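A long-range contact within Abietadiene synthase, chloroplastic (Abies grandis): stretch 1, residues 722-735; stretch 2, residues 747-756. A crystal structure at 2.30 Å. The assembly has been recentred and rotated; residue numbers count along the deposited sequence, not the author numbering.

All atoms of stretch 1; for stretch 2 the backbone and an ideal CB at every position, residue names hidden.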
ATOM      1  N   VAL A 722      11.932  22.319  -4.112  1.00 27.84           N
ATOM      2  CA  VAL A 722      10.685  23.061  -4.278  1.00 28.09           C
ATOM      3  C   VAL A 722       9.578  22.111  -4.739  1.00 28.08           C
ATOM      4  O   VAL A 722       8.454  22.152  -4.229  1.00 29.67           O
ATOM      5  CB  VAL A 722      10.844  24.193  -5.327  1.00 28.03           C
ATOM      6  CG1 VAL A 722       9.520  24.917  -5.535  1.00 28.87           C
ATOM      7  CG2 VAL A 722      11.901  25.172  -4.872  1.00 31.37           C
ATOM      8  N   MET A 723       9.907  21.245  -5.695  1.00 28.68           N
ATOM      9  CA  MET A 723       8.944  20.290  -6.229  1.00 26.46           C
ATOM     10  C   MET A 723       8.443  19.413  -5.109  1.00 27.56           C
ATOM     11  O   MET A 723       7.240  19.222  -4.952  1.00 32.34           O
ATOM     12  CB  MET A 723       9.592  19.427  -7.309  1.00 30.67           C
ATOM     13  CG  MET A 723       8.618  18.546  -8.094  1.00 24.54           C
ATOM     14  SD  MET A 723       9.500  17.469  -9.276  1.00 21.19           S
ATOM     15  CE  MET A 723       9.835  16.093  -8.236  1.00 21.19           C
ATOM     16  N   GLU A 724       9.378  18.888  -4.323  1.00 28.85           N
ATOM     17  CA  GLU A 724       9.052  18.016  -3.201  1.00 30.42           C
ATOM     18  C   GLU A 724       8.146  18.665  -2.157  1.00 28.40           C
ATOM     19  O   GLU A 724       7.185  18.045  -1.698  1.00 27.92           O
ATOM     20  CB  GLU A 724      10.334  17.529  -2.519  1.00 38.52           C
ATOM     21  CG  GLU A 724      11.153  16.557  -3.347  1.00 51.35           C
ATOM     22  CD  GLU A 724      10.349  15.345  -3.781  1.00 59.78           C
ATOM     23  OE1 GLU A 724       9.707  14.710  -2.915  1.00 61.40           O
ATOM     24  OE2 GLU A 724      10.362  15.024  -4.988  1.00 67.62           O
ATOM     25  N   ASN A 725       8.454  19.897  -1.760  1.00 27.64           N
ATOM     26  CA  ASN A 725       7.616  20.557  -0.769  1.00 28.11           C
ATOM     27  C   ASN A 725       6.235  20.768  -1.366  1.00 25.83           C
ATOM     28  O   ASN A 725       5.230  20.673  -0.665  1.00 25.22           O
ATOM     29  CB  ASN A 725       8.225  21.893  -0.339  1.00 34.71           C
ATOM     30  CG  ASN A 725       9.561  21.721   0.365  1.00 46.52           C
ATOM     31  OD1 ASN A 725       9.705  20.875   1.252  1.00 44.77           O
ATOM     32  ND2 ASN A 725      10.542  22.534  -0.018  1.00 52.79           N
ATOM     33  N   ALA A 726       6.197  21.025  -2.671  1.00 24.87           N
ATOM     34  CA  ALA A 726       4.941  21.236  -3.382  1.00 22.95           C
ATOM     35  C   ALA A 726       4.125  19.950  -3.428  1.00 24.44           C
ATOM     36  O   ALA A 726       2.896  19.980  -3.315  1.00 25.59           O
ATOM     37  CB  ALA A 726       5.218  21.724  -4.797  1.00 17.33           C
ATOM     38  N   LEU A 727       4.808  18.819  -3.605  1.00 23.32           N
ATOM     39  CA  LEU A 727       4.125  17.528  -3.659  1.00 26.52           C
ATOM     40  C   LEU A 727       3.575  17.197  -2.278  1.00 27.75           C
ATOM     41  O   LEU A 727       2.517  16.570  -2.136  1.00 27.53           O
ATOM     42  CB  LEU A 727       5.087  16.421  -4.111  1.00 22.69           C
ATOM     43  CG  LEU A 727       5.356  16.279  -5.610  1.00 29.77           C
ATOM     44  CD1 LEU A 727       6.529  15.335  -5.845  1.00 22.62           C
ATOM     45  CD2 LEU A 727       4.095  15.770  -6.300  1.00 20.18           C
ATOM     46  N   GLU A 728       4.306  17.627  -1.260  1.00 28.04           N
ATOM     47  CA  GLU A 728       3.905  17.388   0.117  1.00 30.20           C
ATOM     48  C   GLU A 728       2.659  18.224   0.403  1.00 27.22           C
ATOM     49  O   GLU A 728       1.713  17.749   1.029  1.00 27.43           O
ATOM     50  CB  GLU A 728       5.055  17.772   1.045  1.00 37.40           C
ATOM     51  CG  GLU A 728       5.011  17.135   2.413  1.00 50.33           C
ATOM     52  CD  GLU A 728       6.392  17.026   3.035  1.00 57.43           C
ATOM     53  OE1 GLU A 728       7.110  18.049   3.086  1.00 58.26           O
ATOM     54  OE2 GLU A 728       6.758  15.915   3.476  1.00 61.56           O
ATOM     55  N   GLU A 729       2.652  19.465  -0.073  1.00 23.41           N
ATOM     56  CA  GLU A 729       1.504  20.334   0.121  1.00 21.52           C
ATOM     57  C   GLU A 729       0.327  19.783  -0.688  1.00 22.04           C
ATOM     58  O   GLU A 729      -0.830  19.857  -0.259  1.00 22.99           O
ATOM     59  CB  GLU A 729       1.820  21.777  -0.317  1.00 18.45           C
ATOM     60  CG  GLU A 729       0.629  22.720  -0.098  1.00 38.02           C
ATOM     61  CD  GLU A 729       0.948  24.207  -0.253  1.00 47.38           C
ATOM     62  OE1 GLU A 729      -0.016  25.008  -0.257  1.00 44.84           O
ATOM     63  OE2 GLU A 729       2.141  24.577  -0.361  1.00 49.27           O
ATOM     64  N   LEU A 730       0.630  19.216  -1.854  1.00 22.38           N
ATOM     65  CA  LEU A 730      -0.404  18.638  -2.716  1.00 21.51           C
ATOM     66  C   LEU A 730      -1.068  17.441  -2.025  1.00 23.33           C
ATOM     67  O   LEU A 730      -2.265  17.203  -2.205  1.00 26.07           O
ATOM     68  CB  LEU A 730       0.203  18.207  -4.058  1.00 19.94           C
ATOM     69  CG  LEU A 730      -0.786  17.729  -5.117  1.00 18.29           C
ATOM     70  CD1 LEU A 730      -1.784  18.848  -5.418  1.00 23.80           C
ATOM     71  CD2 LEU A 730      -0.040  17.329  -6.374  1.00 19.32           C
ATOM     72  N   ASN A 731      -0.303  16.686  -1.233  1.00 19.30           N
ATOM     73  CA  ASN A 731      -0.888  15.558  -0.516  1.00 20.63           C
ATOM     74  C   ASN A 731      -1.959  16.075   0.432  1.00 22.42           C
ATOM     75  O   ASN A 731      -3.079  15.563   0.465  1.00 21.63           O
ATOM     76  CB  ASN A 731       0.145  14.814   0.341  1.00 23.75           C
ATOM     77  CG  ASN A 731       1.017  13.882  -0.457  1.00 29.42           C
ATOM     78  OD1 ASN A 731       0.585  13.302  -1.458  1.00 28.02           O
ATOM     79  ND2 ASN A 731       2.254  13.703   0.002  1.00 25.70           N
ATOM     80  N   ARG A 732      -1.606  17.094   1.212  1.00 20.31           N
ATOM     81  CA  ARG A 732      -2.544  17.633   2.179  1.00 22.20           C
ATOM     82  C   ARG A 732      -3.805  18.119   1.503  1.00 21.99           C
ATOM     83  O   ARG A 732      -4.896  17.942   2.036  1.00 20.55           O
ATOM     84  CB  ARG A 732      -1.918  18.771   2.992  1.00 25.04           C
ATOM     85  CG  ARG A 732      -2.768  19.179   4.200  1.00 27.49           C
ATOM     86  CD  ARG A 732      -2.043  20.179   5.085  1.00 32.07           C
ATOM     87  NE  ARG A 732      -1.592  21.345   4.331  1.00 36.83           N
ATOM     88  CZ  ARG A 732      -0.802  22.297   4.819  1.00 39.00           C
ATOM     89  NH1 ARG A 732      -0.443  23.318   4.053  1.00 34.00           N
ATOM     90  NH2 ARG A 732      -0.370  22.229   6.070  1.00 43.25           N
ATOM     91  N   GLU A 733      -3.663  18.734   0.334  1.00 23.94           N
ATOM     92  CA  GLU A 733      -4.837  19.219  -0.388  1.00 25.85           C
ATOM     93  C   GLU A 733      -5.694  18.032  -0.820  1.00 26.24           C
ATOM     94  O   GLU A 733      -6.899  18.004  -0.574  1.00 27.99           O
ATOM     95  CB  GLU A 733      -4.426  20.027  -1.620  1.00 22.68           C
ATOM     96  CG  GLU A 733      -3.594  21.255  -1.325  1.00 34.12           C
ATOM     97  CD  GLU A 733      -4.339  22.281  -0.509  1.00 47.57           C
ATOM     98  OE1 GLU A 733      -5.436  22.700  -0.938  1.00 51.36           O
ATOM     99  OE2 GLU A 733      -3.824  22.673   0.559  1.00 56.86           O
ATOM    100  N   PHE A 734      -5.057  17.052  -1.455  1.00 25.05           N
ATOM    101  CA  PHE A 734      -5.738  15.859  -1.933  1.00 22.27           C
ATOM    102  C   PHE A 734      -6.492  15.158  -0.819  1.00 25.13           C
ATOM    103  O   PHE A 734      -7.595  14.652  -1.018  1.00 24.52           O
ATOM    104  CB  PHE A 734      -4.722  14.890  -2.544  1.00 22.38           C
ATOM    105  CG  PHE A 734      -5.307  13.554  -2.931  1.00 26.06           C
ATOM    106  CD1 PHE A 734      -6.231  13.453  -3.970  1.00 21.81           C
ATOM    107  CD2 PHE A 734      -4.924  12.395  -2.263  1.00 26.66           C
ATOM    108  CE1 PHE A 734      -6.767  12.214  -4.341  1.00 17.20           C
ATOM    109  CE2 PHE A 734      -5.452  11.148  -2.624  1.00 27.04           C
ATOM    110  CZ  PHE A 734      -6.373  11.057  -3.663  1.00 22.83           C
ATOM    111  N   VAL A 735      -5.892  15.130   0.362  1.00 27.96           N
ATOM    112  CA  VAL A 735      -6.509  14.459   1.492  1.00 26.22           C
ATOM    113  C   VAL A 735      -7.500  15.287   2.293  1.00 25.27           C
ATOM    114  O   VAL A 735      -8.592  14.818   2.586  1.00 28.36           O
ATOM    115  CB  VAL A 735      -5.436  13.914   2.472  1.00 24.18           C
ATOM    116  CG1 VAL A 735      -6.096  13.393   3.732  1.00 14.71           C
ATOM    117  CG2 VAL A 735      -4.647  12.795   1.810  1.00 23.65           C
ATOM    118  N   UNK A 747      -7.249  15.905 -10.364  1.00 20.36           N
ATOM    119  CA  UNK A 747      -6.185  16.845 -10.080  1.00 17.99           C
ATOM    120  C   UNK A 747      -4.899  16.158  -9.621  1.00 20.60           C
ATOM    121  O   UNK A 747      -3.832  16.386 -10.189  1.00 17.63           O
ATOM    122  CB  UNK A 747      -6.650  17.841  -9.016  1.00 17.99           C
ATOM    123  N   UNK A 748      -5.014  15.301  -8.608  1.00 21.09           N
ATOM    124  CA  UNK A 748      -3.862  14.609  -8.031  1.00 20.63           C
ATOM    125  C   UNK A 748      -3.207  13.561  -8.940  1.00 18.30           C
ATOM    126  O   UNK A 748      -1.986  13.428  -8.975  1.00 16.78           O
ATOM    127  CB  UNK A 748      -4.295  13.930  -6.730  1.00 20.63           C
ATOM    128  N   UNK A 749      -4.022  12.807  -9.666  1.00 22.58           N
ATOM    129  CA  UNK A 749      -3.501  11.779 -10.562  1.00 21.88           C
ATOM    130  C   UNK A 749      -2.801  12.393 -11.764  1.00 20.98           C
ATOM    131  O   UNK A 749      -1.840  11.828 -12.289  1.00 20.29           O
ATOM    132  CB  UNK A 749      -4.630  10.859 -11.029  1.00 21.88           C
ATOM    133  N   UNK A 750      -3.291  13.543 -12.216  1.00 18.89           N
ATOM    134  CA  UNK A 750      -2.667  14.202 -13.348  1.00 19.43           C
ATOM    135  C   UNK A 750      -1.244  14.601 -12.934  1.00 22.89           C
ATOM    136  O   UNK A 750      -0.313  14.459 -13.720  1.00 24.55           O
ATOM    137  CB  UNK A 750      -3.481  15.416 -13.801  1.00 19.43           C
ATOM    138  N   UNK A 751      -1.063  15.072 -11.698  1.00 19.97           N
ATOM    139  CA  UNK A 751       0.280  15.434 -11.228  1.00 19.44           C
ATOM    140  C   UNK A 751       1.153  14.169 -11.176  1.00 20.26           C
ATOM    141  O   UNK A 751       2.317  14.191 -11.572  1.00 21.52           O
ATOM    142  CB  UNK A 751       0.215  16.106  -9.855  1.00 19.44           C
ATOM    143  N   UNK A 752       0.580  13.065 -10.702  1.00 20.09           N
ATOM    144  CA  UNK A 752       1.317  11.808 -10.607  1.00 22.45           C
ATOM    145  C   UNK A 752       1.794  11.312 -11.964  1.00 23.95           C
ATOM    146  O   UNK A 752       2.936  10.875 -12.103  1.00 24.51           O
ATOM    147  CB  UNK A 752       0.444  10.739  -9.947  1.00 22.45           C
ATOM    148  N   UNK A 753       0.914  11.370 -12.957  1.00 22.44           N
ATOM    149  CA  UNK A 753       1.270  10.933 -14.296  1.00 22.92           C
ATOM    150  C   UNK A 753       2.551  11.632 -14.742  1.00 22.81           C
ATOM    151  O   UNK A 753       3.403  11.012 -15.368  1.00 21.78           O
ATOM    152  CB  UNK A 753       0.130  11.211 -15.278  1.00 22.92           C
ATOM    153  N   UNK A 754       2.692  12.914 -14.406  1.00 21.78           N
ATOM    154  CA  UNK A 754       3.892  13.658 -14.781  1.00 24.08           C
ATOM    155  C   UNK A 754       5.108  13.183 -13.977  1.00 20.36           C
ATOM    156  O   UNK A 754       6.214  13.075 -14.504  1.00 21.14           O
ATOM    157  CB  UNK A 754       3.673  15.157 -14.570  1.00 24.08           C
ATOM    158  N   UNK A 755       4.906  12.905 -12.696  1.00 19.79           N
ATOM    159  CA  UNK A 755       5.995  12.418 -11.873  1.00 21.47           C
ATOM    160  C   UNK A 755       6.499  11.096 -12.469  1.00 25.91           C
ATOM    161  O   UNK A 755       7.690  10.809 -12.434  1.00 25.79           O
ATOM    162  CB  UNK A 755       5.548  12.240 -10.421  1.00 21.47           C
ATOM    163  N   UNK A 756       5.587  10.301 -13.028  1.00 25.74           N
ATOM    164  CA  UNK A 756       5.956   9.019 -13.623  1.00 26.60           C
ATOM    165  C   UNK A 756       6.656   9.172 -14.980  1.00 29.28           C
ATOM    166  O   UNK A 756       7.711   8.581 -15.214  1.00 30.25           O
ATOM    167  CB  UNK A 756       4.707   8.150 -13.785  1.00 26.60           C
TER

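Both stretches are helical, and their N-to-C directions differ by 152°, so the two helices run roughly antiparallel; the axes come no nearer than 10.8 Å. At that spacing contact depends on side chains, and the CA-to-CB directions of stretch 2 sort its positions.

At position 747 (phi/psi -75/-53) CA-to-CB points sideways, and the ideal CB has nothing of stretch 1 within 5.5 Å. Local geometry hardly restricts the choice. The residue is Val-747, chi1 177° (t), whose CG1 comes no nearer to stretch 1 than 4.9 Å, from Leu-730 CD1.

Position 748 is the most constrained. Its CB points toward stretch 1 and, as an ideal atom, already lies 3.4 Å from Phe-734 CD1, a tight approach, with Leu-730 CG 5.4 Å away. An aromatic ring and a leucine invite an apolar side chain: leucine, methionine or an aromatic would be reasonable, and a flat ring could lie against Phe-734. The residue is Phe-748, chi1 -167° (t). Its ring forms an offset stack with that of Phe-734, centroids 4.3 Å apart and planes at 16°. Leu-730 CG packs against the ring edge, 3.7 Å from Phe-748 CD1, while Asn-731 OD1 reaches 3.4 Å from Phe-748 CZ; that oxygen is hydrogen-bonded elsewhere in the structure. 115 Å² of Phe-748 is covered by stretch 1, the largest value in stretch 2.

Position 749 points sideways, with no stretch 1 atom within 5.5 Å of its ideal CB, so polar or apolar groups would serve. It is Glu-749. Positions 750 and 753 are out of reach of stretch 1, which therefore gives no basis for choosing; they are Thr-750 and Ile-753.

Position 751 again points toward stretch 1, one turn on from 748. Its ideal CB is 3.7 Å from Leu-730 CD2 and 5.3 Å from Leu-727 CD2, so a methyl alone suffices for apolar contact; alanine fits well, and a compact apolar residue is conceivable. Ala-751 is found, its CB packing 3.7 Å from Leu-730 CD2.

At position 752 CB points sideways and finds no nearby partner, so a long side chain could run along its own helix. Arg-752 does so: NH1 donates to Glu-749 OE2 at 2.7 Å, with an N-H...acceptor angle of 145°, forming a salt bridge across one turn.

Position 754 is out of reach and is Met-754.

Position 755 points toward stretch 1, yet its ideal CB has no atom of stretch 1 within 5.5 Å. That gap calls for length: methionine, leucine or glutamine could extend toward Met-723 and Leu-727, whose side-chain ends offer mainly apolar surface; an amide is neutral and can lay its carbon atoms against them. Gln-755, with chi1 -73° and chi2 -57° (both m), bridges the space. Its OE1 lies 3.4 Å from Met-723 CE and its CD 3.9 Å from Leu-727 CD1, making van der Waals contacts; no hydrogen bond links the two stretches anywhere.

Position 756 is out of reach, and Leu-756 occupies it.

Stretch 2, residues 747-756: VFETARIMQL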
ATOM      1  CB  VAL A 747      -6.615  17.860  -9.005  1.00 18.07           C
ATOM      2  CG1 VAL A 747      -5.443  18.790  -8.662  1.00 20.70           C
ATOM      3  CG2 VAL A 747      -7.785  18.679  -9.510  1.00 10.94           C
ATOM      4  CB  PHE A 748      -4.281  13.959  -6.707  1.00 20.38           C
ATOM      5  CG  PHE A 748      -3.129  13.484  -5.873  1.00 18.17           C
ATOM      6  CD1 PHE A 748      -2.296  14.390  -5.236  1.00 23.65           C
ATOM      7  CD2 PHE A 748      -2.868  12.127  -5.736  1.00 25.84           C
ATOM      8  CE1 PHE A 748      -1.221  13.952  -4.476  1.00 18.12           C
ATOM      9  CE2 PHE A 748      -1.790  11.683  -4.978  1.00 13.55           C
ATOM     10  CZ  PHE A 748      -0.972  12.595  -4.349  1.00 12.29           C
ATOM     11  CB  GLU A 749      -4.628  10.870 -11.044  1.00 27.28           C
ATOM     12  CG  GLU A 749      -5.307  10.070  -9.941  1.00 36.62           C
ATOM     13  CD  GLU A 749      -4.339   9.200  -9.164  1.00 38.29           C
ATOM     14  OE1 GLU A 749      -3.442   8.600  -9.790  1.00 42.61           O
ATOM     15  OE2 GLU A 749      -4.481   9.107  -7.929  1.00 54.36           O
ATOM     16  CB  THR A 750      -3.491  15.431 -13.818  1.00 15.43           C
ATOM     17  OG1 THR A 750      -4.714  14.986 -14.427  1.00 15.99           O
ATOM     18  CG2 THR A 750      -2.716  16.238 -14.833  1.00 11.83           C
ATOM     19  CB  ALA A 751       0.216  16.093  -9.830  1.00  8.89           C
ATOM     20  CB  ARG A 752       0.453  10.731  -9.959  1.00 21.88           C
ATOM     21  CG  ARG A 752      -0.029  11.096  -8.572  1.00 33.45           C
ATOM     22  CD  ARG A 752      -1.011  10.067  -8.048  1.00 34.80           C
ATOM     23  NE  ARG A 752      -0.356   9.037  -7.263  1.00 28.77           N
ATOM     24  CZ  ARG A 752      -1.004   8.057  -6.645  1.00 32.69           C
ATOM     25  NH1 ARG A 752      -2.324   7.974  -6.735  1.00 26.05           N
ATOM     26  NH2 ARG A 752      -0.335   7.181  -5.908  1.00 35.62           N
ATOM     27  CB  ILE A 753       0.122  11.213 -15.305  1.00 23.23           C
ATOM     28  CG1 ILE A 753      -0.875  10.060 -15.277  1.00 33.80           C
ATOM     29  CG2 ILE A 753       0.666  11.359 -16.718  1.00 29.79           C
ATOM     30  CD1 ILE A 753      -0.262   8.718 -15.682  1.00 37.79           C
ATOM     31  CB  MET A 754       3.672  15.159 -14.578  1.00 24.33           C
ATOM     32  CG  MET A 754       2.664  15.789 -15.545  1.00 29.78           C
ATOM     33  SD  MET A 754       3.183  15.783 -17.287  1.00 21.58           S
ATOM     34  CE  MET A 754       4.408  17.105 -17.266  1.00 25.09           C
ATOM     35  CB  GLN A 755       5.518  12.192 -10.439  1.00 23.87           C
ATOM     36  CG  GLN A 755       5.270  13.464  -9.645  1.00 21.13           C
ATOM     37  CD  GLN A 755       6.495  14.342  -9.585  1.00 17.35           C
ATOM     38  OE1 GLN A 755       7.598  13.860  -9.357  1.00 31.58           O
ATOM     39  NE2 GLN A 755       6.309  15.639  -9.781  1.00 16.70           N
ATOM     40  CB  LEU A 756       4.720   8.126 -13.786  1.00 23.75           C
ATOM     41  CG  LEU A 756       4.979   6.748 -14.418  1.00 31.55           C
ATOM     42  CD1 LEU A 756       5.869   5.910 -13.505  1.00 22.77           C
ATOM     43  CD2 LEU A 756       3.663   6.034 -14.657  1.00 25.82           C
TER
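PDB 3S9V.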